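Local coordinates for ABC transporter binding protein AcbH (Actinoplanes, PDB 3OO8), which binds beta-D-galactopyranose as the extracellular solute receptor of a bacterial ABC transporter, with a class 2 solute-binding-protein fold, at residues A[182-187]-A[386-391]; A[200-205]-A[222-227]; A[377-382]-A[408-413]. The protein carries 2 engineered substitutions. All blocks are in the same frame, centred on the assembly; numbering follows the deposited sequence.

All three contacts involve helices of one region, contact 1 bringing a loop against them, and each is partly buried. Contacts 1 and 3 share helix 377-392: its later turns meet the loop after strand 178-181, and its first turns meet helix 396-413. Contact 2 sets the end of helix 191-201 on helix 220-232 and touches contact 1 through F226 and F390; contact 3 comes no closer to it than about 9 Å between nearest atoms. Their chemistry differs. A side-chain to backbone hydrogen bond and a bridging water join the loop in contact 1, contact 2 grades from apolar packing to a solvated lysine, and contact 3 has apolar touches without a hydrogen bond across it.

Contact 1: residues A[182-187]-A[386-391]; sequences FADKDG and LIQQFI
Q388 reaches from helix 377-392 to the backbone of D184, in the loop that follows strand 178-181. Its CB stands back from the loop, and the first close touch is at CG, 3.2 Å from D184 OD2, where a methylene lies snugly beside a carboxylate oxygen. Beyond CG the chain runs extended (chi2 172°), which carries the amide past the D184 carboxylate, the two planes 76° apart. CD lies 4.0 Å from D184 O, and at the tip NE2 donates to that same D184 O over 2.9 Å. This bond is somewhat bent, with an N-H...O angle of 147°, and the oxygen lies almost in the amide plane. NE2 also gives a hydrogen bond to water 1, which in turn donates to K185 O, so that one amide nitrogen holds two successive carbonyls of the loop, one directly and one through solvent. D184 O is gripped twice: G187 N, closing the turn, reaches it from one face of the carbonyl plane and Q388 NE2 from the other. The D184 carboxylate is held by its other oxygen, OD1, which accepts a hydrogen bond from A190 N. One helical turn beyond Q388, I391 adds its methyl: CD1 sits 3.6 Å from D184 OD2 and, in an apolar touch, 3.8 Å from F182 CE2, meeting the phenyl ring at its edge and near its plane; W229 of helix 220-232 also touches F182. The side chain of F182 is about 8 Å from that of W142, a galactose-binding residue. Overall, a type I beta turn from D184 to G187, closed by its own backbone bond, is pinned by a glutamine to a C-terminal helix of the class 2 solute-binding-protein fold.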
loop_
_atom_site.group_PDB
_atom_site.type_symbol
_atom_site.label_atom_id
_atom_site.label_comp_id
_atom_site.label_asym_id
_atom_site.label_seq_id
_atom_site.Cartn_x
_atom_site.Cartn_y
_atom_site.Cartn_z
ATOM N N PHE A 182 4.574 17.466 6.992
ATOM C CA PHE A 182 5.440 16.684 6.126
ATOM C C PHE A 182 6.712 16.276 6.870
ATOM O O PHE A 182 7.334 17.096 7.554
ATOM C CB PHE A 182 5.754 17.492 4.869
ATOM C CG PHE A 182 6.434 16.696 3.778
ATOM C CD1 PHE A 182 5.868 15.521 3.311
ATOM C CD2 PHE A 182 7.629 17.148 3.223
ATOM C CE1 PHE A 182 6.488 14.807 2.327
ATOM C CE2 PHE A 182 8.276 16.428 2.219
ATOM C CZ PHE A 182 7.688 15.248 1.774
ATOM N N ALA A 183 7.113 15.028 6.680
ATOM C CA ALA A 183 8.237 14.433 7.391
ATOM C C ALA A 183 8.912 13.390 6.512
ATOM O O ALA A 183 8.247 12.665 5.751
ATOM C CB ALA A 183 7.741 13.791 8.671
ATOM N N ASP A 184 10.242 13.330 6.584
ATOM C CA ASP A 184 10.958 12.330 5.795
ATOM C C ASP A 184 12.269 11.845 6.420
ATOM O O ASP A 184 13.086 11.229 5.751
ATOM C CB ASP A 184 11.239 12.849 4.397
ATOM C CG ASP A 184 11.490 11.723 3.399
ATOM O OD1 ASP A 184 10.813 10.670 3.498
ATOM O OD2 ASP A 184 12.345 11.911 2.496
ATOM N N LYS A 185 12.471 12.135 7.700
ATOM C CA LYS A 185 13.634 11.557 8.354
ATOM C C LYS A 185 13.651 10.029 8.226
ATOM O O LYS A 185 14.718 9.421 8.142
ATOM C CB LYS A 185 13.678 11.995 9.819
ATOM C CG LYS A 185 14.979 11.582 10.534
ATOM C CD LYS A 185 15.079 12.281 11.892
ATOM C CE LYS A 185 16.501 12.213 12.450
ATOM N NZ LYS A 185 16.848 10.824 12.844
ATOM N N ASP A 186 12.464 9.414 8.210
ATOM C CA ASP A 186 12.297 7.969 8.104
ATOM C C ASP A 186 12.555 7.395 6.710
ATOM O O ASP A 186 12.652 6.185 6.539
ATOM C CB ASP A 186 10.892 7.570 8.577
ATOM C CG ASP A 186 10.613 7.998 10.018
ATOM O OD1 ASP A 186 11.359 7.575 10.921
ATOM O OD2 ASP A 186 9.649 8.748 10.226
ATOM N N GLY A 187 12.675 8.287 5.729
ATOM C CA GLY A 187 13.123 7.928 4.380
ATOM C C GLY A 187 11.988 7.462 3.499
ATOM O O GLY A 187 11.796 7.972 2.385
ATOM N N LEU A 386 17.696 9.934 -2.811
ATOM C CA LEU A 386 17.607 10.891 -3.917
ATOM C C LEU A 386 16.421 11.831 -3.698
ATOM O O LEU A 386 16.493 13.007 -4.006
ATOM C CB LEU A 386 17.529 10.179 -5.283
ATOM C CG LEU A 386 18.784 9.372 -5.582
ATOM C CD1 LEU A 386 18.529 8.485 -6.814
ATOM C CD2 LEU A 386 19.973 10.321 -5.832
ATOM N N ILE A 387 15.324 11.311 -3.144
ATOM C CA ILE A 387 14.173 12.157 -2.871
ATOM C C ILE A 387 14.459 13.123 -1.734
ATOM O O ILE A 387 14.012 14.239 -1.773
ATOM C CB ILE A 387 12.877 11.335 -2.717
ATOM C CG1 ILE A 387 12.461 10.865 -4.115
ATOM C CG2 ILE A 387 11.785 12.146 -2.028
ATOM C CD1 ILE A 387 11.364 9.821 -4.138
ATOM N N GLN A 388 15.272 12.697 -0.769
ATOM C CA GLN A 388 15.689 13.613 0.308
ATOM C C GLN A 388 16.525 14.743 -0.261
ATOM O O GLN A 388 16.379 15.911 0.135
ATOM C CB GLN A 388 16.464 12.874 1.391
ATOM C CG GLN A 388 15.555 12.129 2.362
ATOM C CD GLN A 388 16.308 11.245 3.309
ATOM O OE1 GLN A 388 17.435 10.820 3.034
ATOM N NE2 GLN A 388 15.687 10.946 4.439
ATOM N N GLN A 389 17.359 14.405 -1.238
ATOM C CA GLN A 389 18.191 15.410 -1.897
ATOM C C GLN A 389 17.302 16.437 -2.632
ATOM O O GLN A 389 17.528 17.651 -2.548
ATOM C CB GLN A 389 19.217 14.716 -2.804
ATOM C CG GLN A 389 20.235 15.653 -3.427
ATOM C CD GLN A 389 21.355 14.906 -4.146
ATOM O OE1 GLN A 389 21.357 13.670 -4.214
ATOM N NE2 GLN A 389 22.301 15.662 -4.706
ATOM N N PHE A 390 16.243 15.965 -3.292
ATOM C CA PHE A 390 15.287 16.859 -3.935
ATOM C C PHE A 390 14.590 17.779 -2.915
ATOM O O PHE A 390 14.483 18.990 -3.105
ATOM C CB PHE A 390 14.223 16.069 -4.723
ATOM C CG PHE A 390 13.103 16.934 -5.224
ATOM C CD1 PHE A 390 13.261 17.733 -6.359
ATOM C CD2 PHE A 390 11.888 16.992 -4.542
ATOM C CE1 PHE A 390 12.211 18.552 -6.818
ATOM C CE2 PHE A 390 10.856 17.820 -4.987
ATOM C CZ PHE A 390 11.004 18.594 -6.118
ATOM N N ILE A 391 14.087 17.190 -1.834
ATOM C CA ILE A 391 13.427 17.935 -0.778
ATOM C C ILE A 391 14.345 19.026 -0.248
ATOM O O ILE A 391 13.875 20.133 -0.029
ATOM C CB ILE A 391 12.958 17.005 0.348
ATOM C CG1 ILE A 391 11.782 16.148 -0.151
ATOM C CG2 ILE A 391 12.573 17.807 1.619
ATOM C CD1 ILE A 391 11.482 14.935 0.701
HETATM O O HOH W 1 17.156 10.171 6.940
#

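Contact 2: residues A[200-205]-A[222-227]; sequences RINGYD and VTKVFD
I201 and N202, where helix 191-201 runs out, pack against K224 and V225 on helix 220-232, making a helix-end to helix contact within the solute-binding-protein fold. G203 makes the break between helices: it leaves helical geometry with a positive phi of 95° and then serves as the N-cap position of helix 204-212, at backbone angles that would drive any CB into the carbonyl oxygen of N202. The tight part is apolar. I201 CD1 presses on the backbone of the facing helix, 4.0 Å from V225 CA and 3.9 Å from K224 O, while its other branch, CG2, lies 3.8 Å from K224 CE. V225 is buried, and F194, L197 and N198 of helix 191-201 also touch it, so this valine packs along the helix as well as at its end. Its CG2, placed beside the backbone N by a chi1 of 169°, meets the amide end of N202. Towards solvent the contact turns polar and depends on the exposed K224 and a water. The K224 chain is extended at first and then bends at an unfavourable chi3 of -34°, which brings its ammonium over to the N202 amide, with NZ 4.0 Å from N202 CG. With an alanine in place of N202, the K224 ammonium is likely to lose its amide neighbour and keep water 2 as its remaining polar link here, with a gap opened beside the V225 methyl. On this outer side a water mediates between the segments. The carbonyl of I201, which also accepts a hydrogen bond from N288 ND2 of a nearby loop, is the far end of that bridge: water 2 donates to I201 O over 3.3 Å and accepts from K224 NZ over 3.1 Å.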
loop_
_atom_site.group_PDB
_atom_site.type_symbol
_atom_site.label_atom_id
_atom_site.label_comp_id
_atom_site.label_asym_id
_atom_site.label_seq_id
_atom_site.Cartn_x
_atom_site.Cartn_y
_atom_site.Cartn_z
ATOM N N ARG A 200 -1.158 10.267 -10.678
ATOM C CA ARG A 200 -2.090 11.327 -11.092
ATOM C C ARG A 200 -1.684 12.016 -12.394
ATOM O O ARG A 200 -2.570 12.474 -13.107
ATOM C CB ARG A 200 -2.147 12.399 -9.998
ATOM C CG ARG A 200 -2.875 11.879 -8.769
ATOM C CD ARG A 200 -4.409 11.930 -8.927
ATOM N NE ARG A 200 -5.086 11.626 -7.659
ATOM C CZ ARG A 200 -5.321 10.400 -7.204
ATOM N NH1 ARG A 200 -4.986 9.321 -7.918
ATOM N NH2 ARG A 200 -5.913 10.249 -6.037
ATOM N N ILE A 201 -0.380 12.116 -12.673
ATOM C CA ILE A 201 0.128 12.794 -13.896
ATOM C C ILE A 201 0.262 11.814 -15.064
ATOM O O ILE A 201 -0.239 12.084 -16.171
ATOM C CB ILE A 201 1.490 13.443 -13.621
ATOM C CG1 ILE A 201 1.269 14.544 -12.594
ATOM C CG2 ILE A 201 2.085 14.102 -14.889
ATOM C CD1 ILE A 201 2.563 15.070 -11.969
ATOM N N ASN A 202 0.935 10.687 -14.787
ATOM C CA ASN A 202 1.294 9.694 -15.807
ATOM C C ASN A 202 0.449 8.425 -15.851
ATOM O O ASN A 202 0.415 7.726 -16.877
ATOM C CB ASN A 202 2.782 9.341 -15.698
ATOM C CG ASN A 202 3.679 10.561 -15.862
ATOM O OD1 ASN A 202 4.515 10.865 -14.989
ATOM N ND2 ASN A 202 3.461 11.308 -16.932
ATOM N N GLY A 203 -0.215 8.099 -14.739
ATOM C CA GLY A 203 -1.111 6.972 -14.704
ATOM C C GLY A 203 -0.456 5.702 -14.184
ATOM O O GLY A 203 0.759 5.644 -13.973
ATOM N N TYR A 204 -1.287 4.677 -13.981
ATOM C CA TYR A 204 -0.862 3.432 -13.322
ATOM C C TYR A 204 0.087 2.614 -14.195
ATOM O O TYR A 204 1.126 2.126 -13.731
ATOM C CB TYR A 204 -2.088 2.572 -12.997
ATOM C CG TYR A 204 -1.759 1.254 -12.330
ATOM C CD1 TYR A 204 -1.585 1.164 -10.960
ATOM C CD2 TYR A 204 -1.690 0.087 -13.073
ATOM C CE1 TYR A 204 -1.289 -0.050 -10.350
ATOM C CE2 TYR A 204 -1.393 -1.129 -12.461
ATOM C CZ TYR A 204 -1.211 -1.186 -11.111
ATOM O OH TYR A 204 -0.917 -2.401 -10.528
ATOM N N ASP A 205 -0.292 2.426 -15.458
ATOM C CA ASP A 205 0.542 1.622 -16.337
ATOM C C ASP A 205 1.965 2.157 -16.448
ATOM O O ASP A 205 2.952 1.409 -16.344
ATOM C CB ASP A 205 -0.090 1.522 -17.721
ATOM C CG ASP A 205 -1.333 0.641 -17.733
ATOM O OD1 ASP A 205 -1.510 -0.186 -16.804
ATOM O OD2 ASP A 205 -2.130 0.785 -18.686
ATOM N N VAL A 222 8.983 11.581 -15.570
ATOM C CA VAL A 222 9.574 11.703 -14.246
ATOM C C VAL A 222 9.919 13.152 -13.951
ATOM O O VAL A 222 9.754 13.633 -12.825
ATOM C CB VAL A 222 10.787 10.766 -14.069
ATOM C CG1 VAL A 222 11.444 11.000 -12.738
ATOM C CG2 VAL A 222 10.316 9.334 -14.127
ATOM N N THR A 223 10.414 13.856 -14.962
ATOM C CA THR A 223 10.678 15.280 -14.803
ATOM C C THR A 223 9.386 15.989 -14.441
ATOM O O THR A 223 9.385 16.855 -13.564
ATOM C CB THR A 223 11.222 15.915 -16.107
ATOM O OG1 THR A 223 12.262 15.078 -16.645
ATOM C CG2 THR A 223 11.803 17.306 -15.786
ATOM N N LYS A 224 8.296 15.596 -15.069
ATOM C CA LYS A 224 6.999 16.226 -14.817
ATOM C C LYS A 224 6.511 15.989 -13.405
ATOM O O LYS A 224 5.881 16.880 -12.809
ATOM C CB LYS A 224 5.963 15.760 -15.814
ATOM C CG LYS A 224 6.118 16.323 -17.219
ATOM C CD LYS A 224 4.995 15.781 -18.063
ATOM C CE LYS A 224 4.687 14.367 -17.593
ATOM N NZ LYS A 224 4.018 13.530 -18.591
ATOM N N VAL A 225 6.764 14.790 -12.878
ATOM C CA VAL A 225 6.477 14.523 -11.458
ATOM C C VAL A 225 7.196 15.485 -10.526
ATOM O O VAL A 225 6.586 16.099 -9.648
ATOM C CB VAL A 225 6.774 13.061 -11.054
ATOM C CG1 VAL A 225 6.717 12.895 -9.514
ATOM C CG2 VAL A 225 5.814 12.117 -11.745
ATOM N N PHE A 226 8.494 15.641 -10.738
ATOM C CA PHE A 226 9.279 16.497 -9.860
ATOM C C PHE A 226 8.955 17.981 -10.042
ATOM O O PHE A 226 9.000 18.772 -9.071
ATOM C CB PHE A 226 10.779 16.165 -9.978
ATOM C CG PHE A 226 11.198 14.899 -9.225
ATOM C CD1 PHE A 226 11.251 14.870 -7.834
ATOM C CD2 PHE A 226 11.567 13.751 -9.927
ATOM C CE1 PHE A 226 11.637 13.713 -7.152
ATOM C CE2 PHE A 226 11.977 12.600 -9.252
ATOM C CZ PHE A 226 12.004 12.573 -7.880
ATOM N N ASP A 227 8.636 18.363 -11.272
ATOM C CA ASP A 227 8.188 19.731 -11.573
ATOM C C ASP A 227 6.904 20.033 -10.815
ATOM O O ASP A 227 6.779 21.103 -10.217
ATOM C CB ASP A 227 8.049 19.980 -13.077
ATOM C CG ASP A 227 9.402 20.118 -13.769
ATOM O OD1 ASP A 227 10.406 20.412 -13.102
ATOM O OD2 ASP A 227 9.457 19.946 -15.005
HETATM O O HOH W 2 1.277 12.197 -19.088
#

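Contact 3: residues A[377-382]-A[408-413]; sequences PDMANA and DQAKTI
M379 meets A410 and I413 across an antiparallel helical hairpin, formed by helices 377-392 and 396-413 near the C-terminus. The axes of the two segments approach to 9.8 Å and their directions differ by 166°. At the middle of the contact M379 SD rests 3.7 Å from A410 CB; with CG anti to the backbone N and the chain then turned at chi2 (61°), the thioether folds across the small alanine. I413 fills the space beside it, its CD1 lying 3.7 Å from D378 C and 4.1 Å from M379 SD, so the isoleucine tip leans on helix backbone as well as on side chains. D378 lends its CB, 3.8 Å from I413 CD1, rather than its carboxylate. A turn further along, A382 CB lies against the folded Q409 side chain, 4.0 Å from its CG. The second shell closes around these groups: F414 lies against M379, H213 against A410 and V376 against I413. Helix 371-374 adjoins too, and the side chain of M379 is about 8 Å from that of E372, a galactose-site position changed in this structure. The last turn carrying I413 is secured internally, for Q409 O accepts from I413 N and also from the hydroxyl of T412, whose OG1 donates to Q409 O over 2.8 Å.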
loop_
_atom_site.group_PDB
_atom_site.type_symbol
_atom_site.label_atom_id
_atom_site.label_comp_id
_atom_site.label_asym_id
_atom_site.label_seq_id
_atom_site.Cartn_x
_atom_site.Cartn_y
_atom_site.Cartn_z
ATOM N N PRO A 377 13.708 -3.858 -3.688
ATOM C CA PRO A 377 14.155 -3.103 -2.532
ATOM C C PRO A 377 15.332 -2.161 -2.763
ATOM O O PRO A 377 15.328 -1.037 -2.252
ATOM C CB PRO A 377 14.491 -4.199 -1.524
ATOM C CG PRO A 377 13.467 -5.265 -1.850
ATOM C CD PRO A 377 13.370 -5.259 -3.344
ATOM N N ASP A 378 16.357 -2.632 -3.466
ATOM C CA ASP A 378 17.534 -1.831 -3.769
ATOM C C ASP A 378 17.127 -0.541 -4.514
ATOM O O ASP A 378 17.729 0.523 -4.284
ATOM C CB ASP A 378 18.519 -2.619 -4.645
ATOM C CG ASP A 378 19.416 -3.576 -3.849
ATOM O OD1 ASP A 378 19.383 -3.599 -2.606
ATOM O OD2 ASP A 378 20.147 -4.325 -4.525
ATOM N N MET A 379 16.130 -0.634 -5.395
ATOM C CA MET A 379 15.703 0.546 -6.190
ATOM C C MET A 379 14.935 1.523 -5.310
ATOM O O MET A 379 15.204 2.717 -5.314
ATOM C CB MET A 379 14.890 0.124 -7.418
ATOM C CG MET A 379 14.631 1.274 -8.439
ATOM S SD MET A 379 16.142 1.979 -9.156
ATOM C CE MET A 379 16.133 3.680 -8.549
ATOM N N ALA A 380 13.968 1.025 -4.539
ATOM C CA ALA A 380 13.304 1.922 -3.579
ATOM C C ALA A 380 14.257 2.574 -2.594
ATOM O O ALA A 380 14.098 3.759 -2.268
ATOM C CB ALA A 380 12.204 1.165 -2.835
ATOM N N ASN A 381 15.228 1.812 -2.093
ATOM C CA ASN A 381 16.174 2.389 -1.119
ATOM C C ASN A 381 17.037 3.466 -1.757
ATOM O O ASN A 381 17.337 4.497 -1.128
ATOM C CB ASN A 381 17.061 1.313 -0.491
ATOM C CG ASN A 381 16.293 0.446 0.479
ATOM O OD1 ASN A 381 15.299 0.884 1.065
ATOM N ND2 ASN A 381 16.729 -0.803 0.634
ATOM N N ALA A 382 17.367 3.283 -3.023
ATOM C CA ALA A 382 18.181 4.268 -3.731
ATOM C C ALA A 382 17.362 5.561 -3.871
ATOM O O ALA A 382 17.895 6.676 -3.779
ATOM C CB ALA A 382 18.582 3.709 -5.111
ATOM N N ASP A 408 21.081 5.587 -13.266
ATOM C CA ASP A 408 22.334 4.844 -13.195
ATOM C C ASP A 408 22.199 3.721 -12.173
ATOM O O ASP A 408 22.704 2.611 -12.390
ATOM C CB ASP A 408 23.513 5.757 -12.881
ATOM C CG ASP A 408 23.862 6.694 -14.037
ATOM O OD1 ASP A 408 23.408 6.474 -15.175
ATOM O OD2 ASP A 408 24.662 7.608 -13.782
ATOM N N GLN A 409 21.506 4.003 -11.068
ATOM C CA GLN A 409 21.279 2.971 -10.036
ATOM C C GLN A 409 20.430 1.877 -10.666
ATOM O O GLN A 409 20.728 0.682 -10.541
ATOM C CB GLN A 409 20.587 3.557 -8.787
ATOM C CG GLN A 409 21.461 4.372 -7.864
ATOM C CD GLN A 409 22.233 3.501 -6.901
ATOM O OE1 GLN A 409 22.092 2.280 -6.917
ATOM N NE2 GLN A 409 23.062 4.112 -6.074
ATOM N N ALA A 410 19.379 2.289 -11.370
ATOM C CA ALA A 410 18.481 1.330 -11.995
ATOM C C ALA A 410 19.200 0.428 -12.973
ATOM O O ALA A 410 18.914 -0.764 -13.020
ATOM C CB ALA A 410 17.308 2.011 -12.684
ATOM N N LYS A 411 20.105 0.977 -13.782
ATOM C CA LYS A 411 20.824 0.109 -14.718
ATOM C C LYS A 411 21.623 -0.972 -14.010
ATOM O O LYS A 411 21.749 -2.072 -14.556
ATOM C CB LYS A 411 21.767 0.895 -15.639
ATOM C CG LYS A 411 21.073 1.764 -16.667
ATOM C CD LYS A 411 22.089 2.731 -17.292
ATOM C CE LYS A 411 21.395 3.748 -18.196
ATOM N NZ LYS A 411 22.284 4.950 -18.351
ATOM N N THR A 412 22.171 -0.672 -12.832
ATOM C CA THR A 412 22.929 -1.676 -12.081
ATOM C C THR A 412 22.052 -2.708 -11.404
ATOM O O THR A 412 22.418 -3.874 -11.311
ATOM C CB THR A 412 23.898 -1.068 -11.026
ATOM O OG1 THR A 412 23.180 -0.482 -9.932
ATOM C CG2 THR A 412 24.819 -0.020 -11.650
ATOM N N ILE A 413 20.897 -2.268 -10.917
ATOM C CA ILE A 413 19.980 -3.116 -10.166
ATOM C C ILE A 413 19.178 -4.077 -11.023
ATOM O O ILE A 413 18.916 -5.217 -10.616
ATOM C CB ILE A 413 19.031 -2.226 -9.340
ATOM C CG1 ILE A 413 19.861 -1.444 -8.316
ATOM C CG2 ILE A 413 17.848 -3.030 -8.731
ATOM C CD1 ILE A 413 19.103 -0.363 -7.587
#